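Local structure of formate dehydrogenase (Staphylococcus aureus, 6TTB) at residues A[154-159]-A[184-189]; A[188-193]-A[239-244]; A[85-90]-A[106-111]. The protein probably catalyses the NAD-dependent oxidation of formate to carbon dioxide, binding NAD in a Rossmann-type domain. All coordinates share one frame; numbering follows the deposited sequence.

Interaction 1 (A[154-159]-A[184-189])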
ATOM      1  N   ASP A 154       1.129   3.347   1.984  1.00 17.20           N
ATOM      2  CA  ASP A 154      -0.150   3.864   2.437  1.00 13.90           C
ATOM      3  C   ASP A 154      -0.940   4.480   1.289  1.00 12.29           C
ATOM      4  O   ASP A 154      -2.153   4.222   1.209  1.00 13.89           O
ATOM      5  CB  ASP A 154       0.007   4.838   3.600  1.00 14.99           C
ATOM      6  CG  ASP A 154       0.501   4.241   4.920  1.00 14.08           C
ATOM      7  OD1 ASP A 154       0.480   3.075   5.082  1.00 13.96           O
ATOM      8  OD2 ASP A 154       0.806   4.996   5.782  1.00 16.47           O
ATOM      9  N   LEU A 155      -0.308   5.346   0.445  1.00 10.35           N
ATOM     10  CA  LEU A 155      -1.048   5.872  -0.721  1.00 10.17           C
ATOM     11  C   LEU A 155      -1.659   4.707  -1.465  1.00 10.35           C
ATOM     12  O   LEU A 155      -2.845   4.638  -1.605  1.00  9.79           O
ATOM     13  CB  LEU A 155      -0.163   6.650  -1.700  1.00 10.44           C
ATOM     14  CG  LEU A 155      -0.020   8.175  -1.500  1.00 10.82           C
ATOM     15  CD1 LEU A 155      -1.166   8.776  -0.644  1.00 11.51           C
ATOM     16  CD2 LEU A 155       1.293   8.452  -0.868  1.00  9.25           C
ATOM     17  N   LEU A 156      -0.822   3.742  -1.841  1.00 11.94           N
ATOM     18  CA  LEU A 156      -1.254   2.632  -2.642  1.00 12.08           C
ATOM     19  C   LEU A 156      -2.379   1.882  -1.941  1.00 12.48           C
ATOM     20  O   LEU A 156      -3.415   1.701  -2.517  1.00 12.90           O
ATOM     21  CB  LEU A 156      -0.036   1.748  -2.922  1.00 14.62           C
ATOM     22  CG  LEU A 156       0.974   2.334  -3.922  1.00 16.06           C
ATOM     23  CD1 LEU A 156       2.315   1.651  -3.821  1.00 17.02           C
ATOM     24  CD2 LEU A 156       0.468   2.239  -5.348  1.00 15.11           C
ATOM     25  N   ILE A 157      -2.187   1.471  -0.685  1.00 14.52           N
ATOM     26  CA  ILE A 157      -3.207   0.684   0.027  1.00 14.02           C
ATOM     27  C   ILE A 157      -4.513   1.461   0.034  1.00 13.77           C
ATOM     28  O   ILE A 157      -5.570   0.911  -0.111  1.00 15.42           O
ATOM     29  CB  ILE A 157      -2.750   0.372   1.473  1.00 13.93           C
ATOM     30  CG1 ILE A 157      -1.572  -0.592   1.511  1.00 11.09           C
ATOM     31  CG2 ILE A 157      -3.916  -0.118   2.339  1.00 14.16           C
ATOM     32  CD1 ILE A 157      -1.052  -0.853   2.892  1.00 11.43           C
ATOM     33  N   LEU A 158      -4.423   2.739   0.283  1.00 14.42           N
ATOM     34  CA  LEU A 158      -5.590   3.588   0.319  1.00 16.54           C
ATOM     35  C   LEU A 158      -6.298   3.662  -1.059  1.00 21.80           C
ATOM     36  O   LEU A 158      -7.495   3.384  -1.166  1.00 29.36           O
ATOM     37  CB  LEU A 158      -5.120   4.939   0.863  1.00 14.58           C
ATOM     38  CG  LEU A 158      -5.471   5.208   2.359  1.00 16.13           C
ATOM     39  CD1 LEU A 158      -5.820   3.937   3.133  1.00 13.84           C
ATOM     40  CD2 LEU A 158      -4.385   5.937   3.084  1.00 13.37           C
ATOM     41  N   LEU A 159      -5.593   4.071  -2.122  1.00 23.51           N
ATOM     42  CA  LEU A 159      -6.266   4.282  -3.408  1.00 22.49           C
ATOM     43  C   LEU A 159      -6.715   2.944  -3.982  1.00 23.26           C
ATOM     44  O   LEU A 159      -7.762   2.830  -4.573  1.00 24.48           O
ATOM     45  CB  LEU A 159      -5.351   5.020  -4.398  1.00 17.53           C
ATOM     46  CG  LEU A 159      -5.290   6.535  -4.181  1.00 17.01           C
ATOM     47  CD1 LEU A 159      -3.865   7.004  -4.334  1.00 17.44           C
ATOM     48  CD2 LEU A 159      -6.225   7.303  -5.114  1.00 12.33           C
ATOM     49  N   HIS A 184      -9.052   2.650  -7.140  1.00 17.84           N
ATOM     50  CA  HIS A 184      -8.533   3.670  -8.012  1.00 18.37           C
ATOM     51  C   HIS A 184      -7.121   3.256  -8.346  1.00 20.16           C
ATOM     52  O   HIS A 184      -6.481   2.600  -7.546  1.00 17.89           O
ATOM     53  CB  HIS A 184      -8.433   5.005  -7.271  1.00 22.10           C
ATOM     54  CG  HIS A 184      -9.756   5.678  -7.040  1.00 31.76           C
ATOM     55  ND1 HIS A 184     -10.275   6.658  -7.914  1.00 33.18           N
ATOM     56  CD2 HIS A 184     -10.677   5.541  -6.060  1.00 30.05           C
ATOM     57  CE1 HIS A 184     -11.433   7.075  -7.447  1.00 28.87           C
ATOM     58  NE2 HIS A 184     -11.718   6.394  -6.363  1.00 32.14           N
ATOM     59  N   GLU A 185      -6.702   3.542  -9.568  1.00 22.13           N
ATOM     60  CA  GLU A 185      -5.307   3.608  -9.896  1.00 26.07           C
ATOM     61  C   GLU A 185      -4.690   4.801  -9.180  1.00 29.02           C
ATOM     62  O   GLU A 185      -5.285   5.875  -9.123  1.00 37.50           O
ATOM     63  CB  GLU A 185      -5.206   3.811 -11.396  1.00 29.28           C
ATOM     64  CG  GLU A 185      -5.897   2.716 -12.147  1.00 37.07           C
ATOM     65  CD  GLU A 185      -5.398   2.577 -13.558  1.00 41.55           C
ATOM     66  OE1 GLU A 185      -5.104   1.443 -13.938  1.00 51.08           O
ATOM     67  OE2 GLU A 185      -5.283   3.616 -14.260  1.00 38.63           O
ATOM     68  N   LEU A 186      -3.458   4.640  -8.736  1.00 24.15           N
ATOM     69  CA  LEU A 186      -2.737   5.775  -8.235  1.00 22.92           C
ATOM     70  C   LEU A 186      -2.368   6.697  -9.407  1.00 30.27           C
ATOM     71  O   LEU A 186      -2.193   7.928  -9.255  1.00 30.83           O
ATOM     72  CB  LEU A 186      -1.496   5.266  -7.521  1.00 20.20           C
ATOM     73  CG  LEU A 186      -0.574   6.385  -7.080  1.00 20.55           C
ATOM     74  CD1 LEU A 186      -1.326   7.309  -6.127  1.00 20.03           C
ATOM     75  CD2 LEU A 186       0.691   5.857  -6.438  1.00 17.52           C
ATOM     76  N   GLN A 187      -2.171   6.094 -10.577  1.00 30.35           N
ATOM     77  CA  GLN A 187      -1.677   6.869 -11.707  1.00 26.78           C
ATOM     78  C   GLN A 187      -2.689   7.993 -12.073  1.00 25.87           C
ATOM     79  O   GLN A 187      -3.904   7.825 -11.954  1.00 19.60           O
ATOM     80  CB  GLN A 187      -1.405   5.913 -12.837  1.00 23.03           C
ATOM     81  CG  GLN A 187      -1.199   6.582 -14.165  1.00 27.51           C
ATOM     82  CD  GLN A 187      -1.451   5.592 -15.273  1.00 27.35           C
ATOM     83  OE1 GLN A 187      -0.698   5.522 -16.217  1.00 29.76           O
ATOM     84  NE2 GLN A 187      -2.462   4.749 -15.106  1.00 24.09           N
ATOM     85  N   HIS A 188      -2.147   9.152 -12.481  1.00 24.28           N
ATOM     86  CA  HIS A 188      -2.899  10.322 -12.924  1.00 23.12           C
ATOM     87  C   HIS A 188      -3.498  11.110 -11.754  1.00 22.24           C
ATOM     88  O   HIS A 188      -4.109  12.128 -11.973  1.00 21.38           O
ATOM     89  CB  HIS A 188      -3.946   9.966 -14.013  1.00 32.55           C
ATOM     90  CG  HIS A 188      -3.388   9.479 -15.328  1.00 29.71           C
ATOM     91  ND1 HIS A 188      -2.480  10.230 -16.104  1.00 34.83           N
ATOM     92  CD2 HIS A 188      -3.527   8.304 -15.967  1.00 26.22           C
ATOM     93  CE1 HIS A 188      -2.122   9.532 -17.176  1.00 30.90           C
ATOM     94  NE2 HIS A 188      -2.710   8.327 -17.086  1.00 34.69           N
ATOM     95  N   LYS A 189      -3.304  10.660 -10.506  1.00 20.59           N
ATOM     96  CA  LYS A 189      -3.839  11.392  -9.378  1.00 18.44           C
ATOM     97  C   LYS A 189      -2.888  12.527  -9.025  1.00 21.04           C
ATOM     98  O   LYS A 189      -1.671  12.464  -9.331  1.00 18.72           O
ATOM     99  CB  LYS A 189      -3.996  10.476  -8.168  1.00 24.11           C
ATOM    100  CG  LYS A 189      -4.843   9.222  -8.387  1.00 23.43           C
ATOM    101  CD  LYS A 189      -6.265   9.396  -7.955  1.00 23.81           C
ATOM    102  CE  LYS A 189      -7.201   8.425  -8.640  1.00 25.27           C
ATOM    103  NZ  LYS A 189      -6.662   8.095  -9.969  1.00 27.85           N
TER
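Within the NAD-binding domain of this D-2-hydroxyacid dehydrogenase relative, the C-terminal end of helix 144-160 packs against the loop 184-189 that leads into strand 190-194, the first strand of the Rossmann fold. A single backbone hydrogen bond joins the two: His184 N gives its hydrogen to Leu159 O over 2.9 Å. The bond is moderately bent, 145° at the hydrogen, the donor above the carbonyl plane. In the last turn of a helix a carbonyl can lack an amide further along, and here the loop provides one.

Apolar packing does the rest. Leu159 contributes most of the apolar surface; its CG stands anti to the carbonyl carbon and its two methyls part. CD1 is turned to Leu186, whose side chain crosses it at about a right angle, while CD2 meets the aliphatic part of Lys189 tip to tip, 3.5 Å from Lys189 CD. One turn earlier, Leu156 CD2 lies 3.8 Å from Leu186 CD2. Forked Leu159 and Leu186 each use their two methyls on different neighbours.

The loop's charged side chains have partners beyond the helix. Glu185 sets out away from the helix, and its OE2 forms a salt bridge with Arg335 of the second subunit; Glu331 of that subunit pairs with the Lys189 ammonium, so the loop also belongs to the dimer interface. Lys189 suits its place, apolar along its length and charged at its tip. Its chain bends at chi2 and chi4, bringing NZ back to donate a hydrogen bond to Glu185 O at 2.7 Å, in the plane of that carbonyl.

Interaction 2 (A[188-193]-A[239-244])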
ATOM      1  N   HIS A 188      -2.147   9.152 -12.481  1.00 24.28           N
ATOM      2  CA  HIS A 188      -2.899  10.322 -12.924  1.00 23.12           C
ATOM      3  C   HIS A 188      -3.498  11.110 -11.754  1.00 22.24           C
ATOM      4  O   HIS A 188      -4.109  12.128 -11.973  1.00 21.38           O
ATOM      5  CB  HIS A 188      -3.946   9.966 -14.013  1.00 32.55           C
ATOM      6  CG  HIS A 188      -3.388   9.479 -15.328  1.00 29.71           C
ATOM      7  ND1 HIS A 188      -2.480  10.230 -16.104  1.00 34.83           N
ATOM      8  CD2 HIS A 188      -3.527   8.304 -15.967  1.00 26.22           C
ATOM      9  CE1 HIS A 188      -2.122   9.532 -17.176  1.00 30.90           C
ATOM     10  NE2 HIS A 188      -2.710   8.327 -17.086  1.00 34.69           N
ATOM     11  N   LYS A 189      -3.304  10.660 -10.506  1.00 20.59           N
ATOM     12  CA  LYS A 189      -3.839  11.392  -9.378  1.00 18.44           C
ATOM     13  C   LYS A 189      -2.888  12.527  -9.025  1.00 21.04           C
ATOM     14  O   LYS A 189      -1.671  12.464  -9.331  1.00 18.72           O
ATOM     15  CB  LYS A 189      -3.996  10.476  -8.168  1.00 24.11           C
ATOM     16  CG  LYS A 189      -4.843   9.222  -8.387  1.00 23.43           C
ATOM     17  CD  LYS A 189      -6.265   9.396  -7.955  1.00 23.81           C
ATOM     18  CE  LYS A 189      -7.201   8.425  -8.640  1.00 25.27           C
ATOM     19  NZ  LYS A 189      -6.662   8.095  -9.969  1.00 27.85           N
ATOM     20  N   THR A 190      -3.419  13.553  -8.321  1.00 17.86           N
ATOM     21  CA  THR A 190      -2.541  14.635  -7.883  1.00 17.46           C
ATOM     22  C   THR A 190      -2.262  14.481  -6.418  1.00 15.85           C
ATOM     23  O   THR A 190      -3.195  14.446  -5.626  1.00 18.00           O
ATOM     24  CB  THR A 190      -3.151  16.019  -8.143  1.00 20.03           C
ATOM     25  OG1 THR A 190      -3.513  16.112  -9.543  1.00 25.03           O
ATOM     26  CG2 THR A 190      -2.276  17.178  -7.704  1.00 13.94           C
ATOM     27  N   ILE A 191      -0.979  14.393  -6.069  1.00 14.31           N
ATOM     28  CA  ILE A 191      -0.607  14.176  -4.677  1.00 15.39           C
ATOM     29  C   ILE A 191       0.052  15.418  -4.099  1.00 16.86           C
ATOM     30  O   ILE A 191       1.041  15.916  -4.639  1.00 20.46           O
ATOM     31  CB  ILE A 191       0.290  12.921  -4.457  1.00 14.42           C
ATOM     32  CG1 ILE A 191      -0.280  11.642  -5.083  1.00 13.83           C
ATOM     33  CG2 ILE A 191       0.492  12.719  -2.991  1.00 11.67           C
ATOM     34  CD1 ILE A 191      -1.787  11.557  -5.003  1.00 14.73           C
ATOM     35  N   GLY A 192      -0.426  15.825  -2.914  1.00 18.58           N
ATOM     36  CA  GLY A 192       0.105  16.982  -2.227  1.00 17.31           C
ATOM     37  C   GLY A 192       0.995  16.532  -1.095  1.00 19.66           C
ATOM     38  O   GLY A 192       0.590  15.676  -0.295  1.00 21.20           O
ATOM     39  N   ILE A 193       2.251  17.015  -1.114  1.00 19.21           N
ATOM     40  CA  ILE A 193       3.215  16.680  -0.073  1.00 21.07           C
ATOM     41  C   ILE A 193       3.316  17.877   0.847  1.00 21.27           C
ATOM     42  O   ILE A 193       3.870  18.893   0.467  1.00 22.57           O
ATOM     43  CB  ILE A 193       4.610  16.244  -0.668  1.00 20.89           C
ATOM     44  CG1 ILE A 193       4.547  14.918  -1.454  1.00 18.22           C
ATOM     45  CG2 ILE A 193       5.696  16.194   0.386  1.00 15.42           C
ATOM     46  CD1 ILE A 193       4.927  15.093  -2.902  1.00 18.41           C
ATOM     47  N   SER A 239      -6.760  21.103  -3.740  1.00 25.25           N
ATOM     48  CA  SER A 239      -6.586  20.549  -5.086  1.00 26.57           C
ATOM     49  C   SER A 239      -6.065  19.101  -5.053  1.00 28.46           C
ATOM     50  O   SER A 239      -6.149  18.406  -6.090  1.00 24.04           O
ATOM     51  CB  SER A 239      -5.737  21.426  -5.993  1.00 21.89           C
ATOM     52  OG  SER A 239      -4.425  21.645  -5.420  1.00 24.85           O
ATOM     53  N   SER A 240      -5.534  18.652  -3.884  1.00 21.39           N
ATOM     54  CA  SER A 240      -4.870  17.343  -3.819  1.00 20.02           C
ATOM     55  C   SER A 240      -5.884  16.217  -3.825  1.00 19.59           C
ATOM     56  O   SER A 240      -6.896  16.308  -3.124  1.00 18.81           O
ATOM     57  CB  SER A 240      -3.935  17.205  -2.636  1.00 17.66           C
ATOM     58  OG  SER A 240      -2.910  18.218  -2.664  1.00 15.35           O
ATOM     59  N   ASP A 241      -5.599  15.167  -4.641  1.00 17.87           N
ATOM     60  CA  ASP A 241      -6.371  13.939  -4.593  1.00 18.14           C
ATOM     61  C   ASP A 241      -6.112  13.233  -3.285  1.00 17.08           C
ATOM     62  O   ASP A 241      -7.035  12.784  -2.624  1.00 20.29           O
ATOM     63  CB  ASP A 241      -6.102  13.046  -5.793  1.00 23.53           C
ATOM     64  CG  ASP A 241      -6.702  13.638  -7.062  1.00 27.13           C
ATOM     65  OD1 ASP A 241      -7.918  13.783  -7.099  1.00 23.52           O
ATOM     66  OD2 ASP A 241      -5.914  14.050  -7.972  1.00 32.49           O
ATOM     67  N   ALA A 242      -4.854  13.184  -2.862  1.00 17.19           N
ATOM     68  CA  ALA A 242      -4.599  12.811  -1.475  1.00 16.52           C
ATOM     69  C   ALA A 242      -3.383  13.538  -1.001  1.00 18.06           C
ATOM     70  O   ALA A 242      -2.622  14.027  -1.823  1.00 22.46           O
ATOM     71  CB  ALA A 242      -4.387  11.349  -1.344  1.00 16.91           C
ATOM     72  N   ILE A 243      -3.179  13.557   0.316  1.00 17.78           N
ATOM     73  CA  ILE A 243      -2.119  14.337   0.916  1.00 16.23           C
ATOM     74  C   ILE A 243      -1.335  13.462   1.872  1.00 18.90           C
ATOM     75  O   ILE A 243      -1.904  12.702   2.686  1.00 28.23           O
ATOM     76  CB  ILE A 243      -2.726  15.529   1.676  1.00 19.49           C
ATOM     77  CG1 ILE A 243      -3.290  16.590   0.723  1.00 19.37           C
ATOM     78  CG2 ILE A 243      -1.715  16.142   2.616  1.00 20.82           C
ATOM     79  CD1 ILE A 243      -4.255  17.585   1.361  1.00 19.07           C
ATOM     80  N   THR A 244      -0.023  13.616   1.837  1.00 17.47           N
ATOM     81  CA  THR A 244       0.821  12.938   2.788  1.00 14.69           C
ATOM     82  C   THR A 244       1.603  13.997   3.532  1.00 14.90           C
ATOM     83  O   THR A 244       2.070  14.970   2.914  1.00 15.81           O
ATOM     84  CB  THR A 244       1.669  11.844   2.093  1.00 16.12           C
ATOM     85  OG1 THR A 244       2.510  11.172   3.017  1.00 19.35           O
ATOM     86  CG2 THR A 244       2.554  12.327   0.978  1.00 15.23           C
TER
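Backbone hydrogen bonds carry most of this contact, in which residues 190-193 and 242-244 run parallel; the axes of these short strand segments approach to 4.8 Å and are inclined by 28°. Gly192 stands at the centre. Its N-H bonds to Ala242 O in a nearly straight line, 171° at the hydrogen, and its carbonyl accepts Thr244 N at 3.0 Å, the donor lying almost along the C=O axis. At the start of the pairing Thr190 O is held by Asp241 N at 2.7 Å, with a weak second bond from Ala242 N.

Such pairing belongs to the middle of the Rossmann sheet, where strands 190-194 and 242-245 are the first and fourth in chain order and the direction of strand addition reverses between them. Strand 190-194 runs on towards a Gly195-Gly197-Gly200 pattern consistent with a dinucleotide-binding turn.

One side chain joins the backbone bonding. Asp241, its CG anti to the carbonyl carbon, reaches across so that OD2 takes Thr190 N at 2.6 Å through its anti lone pair. A short carboxylate fits here, since the same residue grips Thr190 through both its amide and its acid.

The remaining side chains pack on the two faces. Ile191, Ile193, Ala242 and Thr244 share one of them, where Ile193 CG1 and Thr244 CG2 lie side by side at 4.1 Å. On the other, Ser240, whose hydroxyl bonds to Leu236 O in the preceding helix, passes close over Gly192. Ser240 OG is 3.3 Å from Gly192 CA, so the hydroxyl sits against the bare backbone of the glycine.

Interaction 3 (A[85-90]-A[106-111])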
ATOM      1  N   PRO A  85      16.302   9.617  40.645  1.00 29.63           N
ATOM      2  CA  PRO A  85      17.272  10.250  41.551  1.00 22.09           C
ATOM      3  C   PRO A  85      18.699  10.231  41.058  1.00 24.43           C
ATOM      4  O   PRO A  85      19.534  10.974  41.592  1.00 27.22           O
ATOM      5  CB  PRO A  85      17.185   9.431  42.840  1.00 20.19           C
ATOM      6  CG  PRO A  85      15.748   8.971  42.836  1.00 22.73           C
ATOM      7  CD  PRO A  85      15.428   8.670  41.376  1.00 24.30           C
ATOM      8  N   ASP A  86      18.996   9.363  40.068  1.00 26.59           N
ATOM      9  CA  ASP A  86      20.394   9.087  39.782  1.00 28.08           C
ATOM     10  C   ASP A  86      20.650   8.823  38.302  1.00 30.25           C
ATOM     11  O   ASP A  86      21.773   8.928  37.843  1.00 35.56           O
ATOM     12  CB  ASP A  86      21.009   8.073  40.744  1.00 28.14           C
ATOM     13  CG  ASP A  86      20.072   6.935  41.121  1.00 32.73           C
ATOM     14  OD1 ASP A  86      18.942   6.905  40.564  1.00 43.83           O
ATOM     15  OD2 ASP A  86      20.501   6.043  41.922  1.00 26.65           O
ATOM     16  N   MET A  87      19.617   8.626  37.526  1.00 32.30           N
ATOM     17  CA  MET A  87      19.918   8.448  36.122  1.00 30.57           C
ATOM     18  C   MET A  87      20.695   9.659  35.585  1.00 29.40           C
ATOM     19  O   MET A  87      20.366  10.800  35.879  1.00 31.14           O
ATOM     20  CB  MET A  87      18.652   8.200  35.321  1.00 28.14           C
ATOM     21  CG  MET A  87      17.790   9.376  35.186  1.00 27.03           C
ATOM     22  SD  MET A  87      16.240   8.955  34.286  1.00 28.26           S
ATOM     23  CE  MET A  87      15.814  10.623  33.808  1.00 32.47           C
ATOM     24  N   ASP A  88      21.754   9.383  34.813  1.00 33.64           N
ATOM     25  CA  ASP A  88      22.586  10.411  34.180  1.00 35.08           C
ATOM     26  C   ASP A  88      22.066  10.691  32.765  1.00 31.71           C
ATOM     27  O   ASP A  88      22.195  11.798  32.241  1.00 26.68           O
ATOM     28  CB  ASP A  88      24.018   9.922  34.040  1.00 37.91           C
ATOM     29  CG  ASP A  88      24.830  10.072  35.302  1.00 42.65           C
ATOM     30  OD1 ASP A  88      24.804   9.129  36.162  1.00 37.73           O
ATOM     31  OD2 ASP A  88      25.505  11.084  35.404  1.00 44.05           O
ATOM     32  N   VAL A  89      21.494   9.658  32.149  1.00 25.18           N
ATOM     33  CA  VAL A  89      21.078   9.709  30.759  1.00 23.39           C
ATOM     34  C   VAL A  89      19.881   8.786  30.601  1.00 25.36           C
ATOM     35  O   VAL A  89      19.917   7.616  31.027  1.00 35.85           O
ATOM     36  CB  VAL A  89      22.205   9.259  29.800  1.00 19.83           C
ATOM     37  CG1 VAL A  89      21.672   9.134  28.390  1.00 17.26           C
ATOM     38  CG2 VAL A  89      23.441  10.163  29.849  1.00 15.01           C
ATOM     39  N   ILE A  90      18.818   9.309  29.994  1.00 23.62           N
ATOM     40  CA  ILE A  90      17.673   8.473  29.708  1.00 22.43           C
ATOM     41  C   ILE A  90      17.635   8.207  28.193  1.00 26.59           C
ATOM     42  O   ILE A  90      18.099   9.044  27.368  1.00 21.82           O
ATOM     43  CB  ILE A  90      16.394   9.148  30.194  1.00 23.47           C
ATOM     44  CG1 ILE A  90      15.162   8.265  29.976  1.00 21.96           C
ATOM     45  CG2 ILE A  90      16.235  10.545  29.557  1.00 24.65           C
ATOM     46  CD1 ILE A  90      15.026   7.136  30.996  1.00 20.90           C
ATOM     47  N   GLU A 106      12.284  17.304  37.215  1.00 23.72           N
ATOM     48  CA  GLU A 106      12.586  17.979  38.459  1.00 26.61           C
ATOM     49  C   GLU A 106      13.102  17.002  39.490  1.00 25.55           C
ATOM     50  O   GLU A 106      13.960  17.370  40.263  1.00 26.40           O
ATOM     51  CB  GLU A 106      11.384  18.766  38.932  1.00 25.68           C
ATOM     52  CG  GLU A 106      11.425  20.148  38.343  1.00 32.45           C
ATOM     53  CD  GLU A 106      10.081  20.820  38.290  1.00 45.42           C
ATOM     54  OE1 GLU A 106       9.111  20.215  38.903  1.00 42.44           O
ATOM     55  OE2 GLU A 106       9.988  21.986  37.650  1.00 37.59           O
ATOM     56  N   LYS A 107      12.600  15.764  39.436  1.00 27.31           N
ATOM     57  CA  LYS A 107      13.048  14.621  40.232  1.00 31.80           C
ATOM     58  C   LYS A 107      14.420  14.075  39.790  1.00 31.96           C
ATOM     59  O   LYS A 107      14.971  13.213  40.469  1.00 26.89           O
ATOM     60  CB  LYS A 107      12.039  13.473  40.119  1.00 27.82           C
ATOM     61  CG  LYS A 107      11.267  13.131  41.389  1.00 28.58           C
ATOM     62  CD  LYS A 107       9.847  13.711  41.445  1.00 34.98           C
ATOM     63  CE  LYS A 107       8.800  12.789  42.062  1.00 35.29           C
ATOM     64  NZ  LYS A 107       8.250  11.808  41.080  1.00 31.53           N
ATOM     65  N   ALA A 108      14.953  14.527  38.641  1.00 30.85           N
ATOM     66  CA  ALA A 108      16.175  13.911  38.120  1.00 26.12           C
ATOM     67  C   ALA A 108      17.347  14.906  38.140  1.00 27.15           C
ATOM     68  O   ALA A 108      17.860  15.338  37.108  1.00 22.74           O
ATOM     69  CB  ALA A 108      15.947  13.344  36.754  1.00 26.39           C
ATOM     70  N   PRO A 109      17.927  15.150  39.323  1.00 27.26           N
ATOM     71  CA  PRO A 109      19.048  16.051  39.454  1.00 25.75           C
ATOM     72  C   PRO A 109      20.327  15.532  38.834  1.00 26.91           C
ATOM     73  O   PRO A 109      21.380  16.171  38.926  1.00 30.44           O
ATOM     74  CB  PRO A 109      19.219  16.092  41.000  1.00 33.09           C
ATOM     75  CG  PRO A 109      18.739  14.746  41.493  1.00 25.09           C
ATOM     76  CD  PRO A 109      17.550  14.523  40.600  1.00 29.73           C
ATOM     77  N   ASN A 110      20.292  14.347  38.250  1.00 28.78           N
ATOM     78  CA  ASN A 110      21.567  13.886  37.702  1.00 35.37           C
ATOM     79  C   ASN A 110      21.565  13.912  36.173  1.00 32.02           C
ATOM     80  O   ASN A 110      22.579  13.651  35.532  1.00 39.54           O
ATOM     81  CB  ASN A 110      22.012  12.576  38.336  1.00 38.95           C
ATOM     82  CG  ASN A 110      22.423  12.801  39.764  1.00 40.41           C
ATOM     83  OD1 ASN A 110      23.611  12.966  40.051  1.00 30.60           O
ATOM     84  ND2 ASN A 110      21.435  12.974  40.632  1.00 50.32           N
ATOM     85  N   LEU A 111      20.424  14.246  35.617  1.00 25.03           N
ATOM     86  CA  LEU A 111      20.135  13.856  34.260  1.00 23.20           C
ATOM     87  C   LEU A 111      20.661  14.948  33.315  1.00 21.60           C
ATOM     88  O   LEU A 111      20.541  16.128  33.567  1.00 20.81           O
ATOM     89  CB  LEU A 111      18.626  13.711  34.169  1.00 20.79           C
ATOM     90  CG  LEU A 111      18.066  13.748  32.767  1.00 19.25           C
ATOM     91  CD1 LEU A 111      18.408  12.466  32.040  1.00 23.44           C
ATOM     92  CD2 LEU A 111      16.583  13.957  32.820  1.00 17.87           C
TER
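Residues 85-90 run alongside a type I beta turn from Ala108 to Leu111, coming nearest where the CA atoms of Asp88 and Leu111 are 4.2 Å apart, and two CA-H...O contacts link the backbones there, Asp88 CA to Asn110 O and Leu111 CA to Asp88 O, each 3.5 Å. The turn is closed by its own bond from Leu111 N to Ala108 O.

Leu111 is the centre of the apolar packing. With CG anti to the backbone N, it lies beside Met87, pointing the same way, and its fork straddles the end of the thioether chain: Met87 CE is 3.6 Å from both Leu111 CD1 and Leu111 CD2. Met87 starts from the crowded chi1 position, between the backbone N and the carbonyl carbon, and then stretches out, so its terminal methyl can also approach Ala108 CB at 4.0 Å. A long, unbranched residue suits this reach, and the small alanine accepts its tip. From the strand, Ile90 crosses Leu111 obliquely, bringing Ile90 CG2 to 3.8 Å from Leu111 CD1.

These residues sit at the entry to neighbouring parallel strands, 89-92 and 113-116, of a five-stranded sheet. Helix 102-106 forms part of the crossover connection between them, and the turn at 108-111 brings the chain back to the sheet.

Asn110 lies toward the outer end, its CB 3.4 Å from Met87 O and its ND2 2.9 Å from Pro85 O. Asp88 starts out away from residues 106-111; its OD2 forms a salt bridge with Lys112, whose NZ also bonds to Asn110 O, while OD1 accepts Lys34 N.

Overall arrangement
From the N terminus, interaction 3 comes first and closes a short loop within the five-stranded sheet, around the crossover from strand 89-92 to strand 113-116. Interaction 1 opens later, on helix 144-160, and closes over a mostly helical excursion when the chain returns at 184-189. Interaction 2 begins where interaction 1 ends, sharing His188 and Lys189, and spans strand 213-217 and helix 233-239 before 239-244 joins strand 190-194. The loops therefore follow in series, without crossing. Interactions 1 and 2 touch, Leu155 CD1 lying 4.2 Å from Ala242 CB, and bind helix, loop and NAD-domain sheet together; interaction 3, centred about 48 and 46 Å from their centres, lies on the opposite side of the chain's centre.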